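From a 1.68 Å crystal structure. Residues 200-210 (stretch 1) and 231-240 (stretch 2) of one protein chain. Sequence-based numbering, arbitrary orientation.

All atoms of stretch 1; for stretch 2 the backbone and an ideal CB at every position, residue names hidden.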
# COMPACT_ATOMS: atom_id res chain seq x y z
N GLY A 200 15.50 -8.18 3.25
CA GLY A 200 15.91 -8.13 4.66
C GLY A 200 17.40 -8.37 4.82
O GLY A 200 18.09 -7.68 5.59
N GLY A 201 17.91 -9.38 4.11
CA GLY A 201 19.34 -9.72 4.17
C GLY A 201 20.23 -8.61 3.63
O GLY A 201 21.27 -8.29 4.22
N HIS A 202 19.82 -8.01 2.51
CA HIS A 202 20.59 -6.89 1.97
C HIS A 202 20.65 -5.72 2.95
O HIS A 202 21.68 -5.08 3.09
CB HIS A 202 20.00 -6.38 0.66
CG HIS A 202 20.07 -7.37 -0.45
ND1 HIS A 202 21.24 -7.99 -0.82
CD2 HIS A 202 19.11 -7.84 -1.29
CE1 HIS A 202 20.99 -8.83 -1.82
NE2 HIS A 202 19.71 -8.75 -2.12
N VAL A 203 19.54 -5.44 3.60
CA VAL A 203 19.47 -4.36 4.56
C VAL A 203 20.33 -4.68 5.77
O VAL A 203 21.09 -3.83 6.24
CB VAL A 203 18.02 -4.11 5.01
CG1 VAL A 203 17.96 -3.09 6.14
CG2 VAL A 203 17.16 -3.68 3.79
N ALA A 204 20.25 -5.92 6.23
CA ALA A 204 21.08 -6.40 7.34
C ALA A 204 22.57 -6.19 7.08
O ALA A 204 23.29 -5.67 7.94
CB ALA A 204 20.82 -7.86 7.62
N ARG A 205 23.02 -6.56 5.88
CA ARG A 205 24.44 -6.40 5.51
C ARG A 205 24.83 -4.92 5.43
O ARG A 205 25.93 -4.54 5.80
CB ARG A 205 24.72 -7.08 4.18
CG ARG A 205 24.58 -8.58 4.19
CD ARG A 205 24.90 -9.15 2.81
NE ARG A 205 24.41 -10.52 2.61
CZ ARG A 205 23.31 -10.87 1.93
NH1 ARG A 205 23.00 -12.16 1.82
NH2 ARG A 205 22.51 -9.98 1.35
N ARG A 206 23.92 -4.08 4.93
CA ARG A 206 24.15 -2.64 4.84
C ARG A 206 24.33 -2.02 6.23
O ARG A 206 25.27 -1.24 6.46
CB ARG A 206 23.00 -1.94 4.10
CG ARG A 206 23.08 -0.41 4.02
CD ARG A 206 24.44 0.12 3.56
NE ARG A 206 24.81 -0.33 2.22
CZ ARG A 206 24.68 0.38 1.09
NH1 ARG A 206 25.07 -0.16 -0.05
NH2 ARG A 206 24.18 1.61 1.09
N VAL A 207 23.45 -2.39 7.14
CA VAL A 207 23.52 -1.92 8.53
C VAL A 207 24.83 -2.37 9.16
O VAL A 207 25.53 -1.58 9.81
CB VAL A 207 22.32 -2.44 9.35
CG1 VAL A 207 22.49 -2.10 10.84
CG2 VAL A 207 21.05 -1.85 8.82
N ALA A 208 25.17 -3.63 8.96
CA ALA A 208 26.38 -4.21 9.55
C ALA A 208 27.63 -3.49 9.06
O ALA A 208 28.52 -3.13 9.86
CB ALA A 208 26.45 -5.69 9.24
N GLU A 209 27.69 -3.27 7.76
CA GLU A 209 28.80 -2.54 7.11
C GLU A 209 29.03 -1.13 7.66
O GLU A 209 30.16 -0.62 7.70
CB GLU A 209 28.55 -2.46 5.60
CG GLU A 209 28.86 -3.76 4.87
CD GLU A 209 28.21 -3.84 3.49
OE1 GLU A 209 27.88 -2.78 2.90
OE2 GLU A 209 28.01 -4.98 3.01
N GLN A 210 27.95 -0.47 8.09
CA GLN A 210 28.04 0.89 8.58
C GLN A 210 28.78 0.98 9.91
O GLN A 210 29.42 1.98 10.24
CB GLN A 210 26.64 1.48 8.74
CG GLN A 210 26.63 2.94 9.01
CD GLN A 210 27.52 3.70 8.04
OE1 GLN A 210 27.41 3.53 6.81
NE2 GLN A 210 28.39 4.56 8.57
N UNK A 231 25.10 -18.48 6.82
CA UNK A 231 26.08 -17.70 6.07
C UNK A 231 25.80 -16.21 6.19
O UNK A 231 26.72 -15.41 6.30
CB UNK A 231 26.08 -18.12 4.60
N UNK A 232 24.52 -15.84 6.17
CA UNK A 232 24.13 -14.43 6.33
C UNK A 232 24.64 -13.89 7.68
O UNK A 232 25.27 -12.83 7.74
CB UNK A 232 22.61 -14.28 6.24
N UNK A 233 24.36 -14.61 8.76
CA UNK A 233 24.79 -14.20 10.10
C UNK A 233 26.32 -14.13 10.23
O UNK A 233 26.86 -13.21 10.85
CB UNK A 233 24.23 -15.17 11.14
N UNK A 234 27.02 -15.10 9.66
CA UNK A 234 28.48 -15.11 9.69
C UNK A 234 29.03 -13.83 9.06
O UNK A 234 29.88 -13.14 9.65
CB UNK A 234 29.03 -16.34 8.96
N UNK A 235 28.50 -13.49 7.89
CA UNK A 235 28.91 -12.29 7.17
C UNK A 235 28.65 -11.00 7.92
O UNK A 235 29.47 -10.10 7.89
CB UNK A 235 28.19 -12.23 5.82
N UNK A 236 27.49 -10.92 8.59
CA UNK A 236 27.15 -9.78 9.44
C UNK A 236 28.04 -9.71 10.68
O UNK A 236 28.47 -8.64 11.09
CB UNK A 236 25.68 -9.86 9.86
N UNK A 237 28.30 -10.87 11.29
CA UNK A 237 29.06 -10.91 12.55
C UNK A 237 30.52 -10.45 12.40
O UNK A 237 31.16 -10.06 13.39
CB UNK A 237 29.04 -12.33 13.11
N UNK A 238 31.03 -10.46 11.18
CA UNK A 238 32.37 -9.93 10.91
C UNK A 238 32.57 -8.42 11.18
O UNK A 238 33.70 -7.96 11.30
CB UNK A 238 32.71 -10.21 9.45
N UNK A 239 31.47 -7.65 11.29
CA UNK A 239 31.51 -6.18 11.29
C UNK A 239 31.37 -5.43 12.64
O UNK A 239 31.45 -4.19 12.69
CB UNK A 239 30.39 -5.69 10.37
N UNK A 240 31.11 -6.14 13.73
CA UNK A 240 31.15 -5.50 15.06
C UNK A 240 29.90 -5.61 15.92
O UNK A 240 30.00 -5.81 17.12
CB UNK A 240 31.46 -4.01 14.88

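Two helices run side by side here, their axes 9.5 Å apart at closest approach and only 17° from parallel, and the face that stretch 1 offers is made of Gly201, Ala204, Arg205, Ala208 and Glu209. No hydrogen bond crosses between the stretches, so the rules to be read are mostly rules of shape.

Position 231 has nothing of stretch 1 within 5.5 Å of its ideal CB, and stretch 1 sets no preference there; it is Glu231.

Position 232 lies 7.1 Å, CA to CA, from Gly201. Its CA-to-CB bond points sideways, and the nearest thing to the ideal CB is Arg205 NH1 at 4.9 Å. Beside Gly201 and the side chain of Arg205, a branched apolar chain would find a surface to lie on; an acidic group seeking the guanidinium would also be reasonable. The deposited residue is Leu232, with chi1 t and chi2 p. Its CD1 lies over one face of the Arg205 guanidinium, 3.8 Å from Arg205 NE, and 4.0 Å from Gly201 O. The flat cation is thus packed against a methyl group, not paired with a charge. An ideal CB on Gly201 would lie 3.7 Å from Leu232 CD2, an ordinary contact, so Leu232 does not itself require glycine there.

Positions 233 and 234 are out of reach of stretch 1, which decides nothing about them; they are Leu233 and Glu234.

Position 235 points toward stretch 1, yet its ideal CB is still 5.2 Å from Arg205 NE. A small side chain would fit, and an acidic one could look for the arginine. The residue is Gly235, although its helical backbone angles do not demand glycine and there is room for a CB.

Position 236 is where the backbones come close, 5.6 Å from its CA to that of Ala208. Its ideal CB sits 4.3 Å from Ala208 CB, with Ala204 one turn earlier. Two alanines leave a shallow apolar groove that suits valine, isoleucine, leucine or methionine. Ile236 uses both alanines: CG2 meets Ala208 CB at 3.7 Å, while CD1 meets Ala204 CB at 3.6 Å.

Position 237 points away and position 238 sideways, both free of stretch 1; they are Arg237 and Ala238.

Position 239 points toward stretch 1, and its ideal CB is tight against Ala208 O, at 3.2 Å. Beyond it lie Ala208 CB and the backbone of Glu209, a surface for a leucine, methionine or aromatic ring. Phe239, chi1 m, keeps the close approach, with CB 3.2 Å from Ala208 O. Its ring takes Glu209 CA over one face, 4.0 Å from the centroid in a CH-pi contact, and CZ comes within 3.5 Å of Glu209 CG. A water oxygen lies 2.6 Å from Ala208 O, within hydrogen-bonding reach.

Position 240 has phi of 124° and psi of -42°. A CB there would jam against the preceding carbonyl oxygen, which calls for glycine without help from stretch 1. Gly240 is the first residue to leave helical angles.

Stretch 2 (231-240) ELLEGIRAFG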
# COMPACT_ATOMS: atom_id res chain seq x y z
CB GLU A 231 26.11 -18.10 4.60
CG GLU A 231 26.27 -19.60 4.34
CD GLU A 231 24.93 -20.32 4.20
OE1 GLU A 231 24.17 -20.41 5.19
OE2 GLU A 231 24.64 -20.80 3.08
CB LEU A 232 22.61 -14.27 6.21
CG LEU A 232 21.97 -12.89 6.49
CD1 LEU A 232 22.50 -11.85 5.58
CD2 LEU A 232 20.45 -12.98 6.36
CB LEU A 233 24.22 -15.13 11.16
CG LEU A 233 22.71 -14.98 11.42
CD1 LEU A 233 22.18 -16.16 12.25
CD2 LEU A 233 22.37 -13.64 12.08
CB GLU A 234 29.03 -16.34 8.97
CG GLU A 234 30.53 -16.55 9.13
CD GLU A 234 30.97 -17.95 8.70
OE1 GLU A 234 30.17 -18.66 8.04
OE2 GLU A 234 32.12 -18.32 9.03
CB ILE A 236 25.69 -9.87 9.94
CG1 ILE A 236 24.70 -9.73 8.80
CG2 ILE A 236 25.42 -8.80 10.98
CD1 ILE A 236 23.25 -10.03 9.23
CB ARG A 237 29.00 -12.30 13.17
CG ARG A 237 27.70 -12.54 13.90
CD ARG A 237 27.54 -13.99 14.26
NE ARG A 237 26.26 -14.23 14.90
CZ ARG A 237 25.60 -15.38 14.90
NH1 ARG A 237 26.10 -16.46 14.30
NH2 ARG A 237 24.43 -15.47 15.52
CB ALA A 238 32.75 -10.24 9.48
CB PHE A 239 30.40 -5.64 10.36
CG PHE A 239 30.69 -5.81 8.90
CD1 PHE A 239 31.45 -4.87 8.22
CD2 PHE A 239 30.18 -6.89 8.19
CE1 PHE A 239 31.70 -5.01 6.86
CE2 PHE A 239 30.42 -7.03 6.84
CZ PHE A 239 31.19 -6.09 6.17
O HOH W 1 28.06 -3.68 12.40
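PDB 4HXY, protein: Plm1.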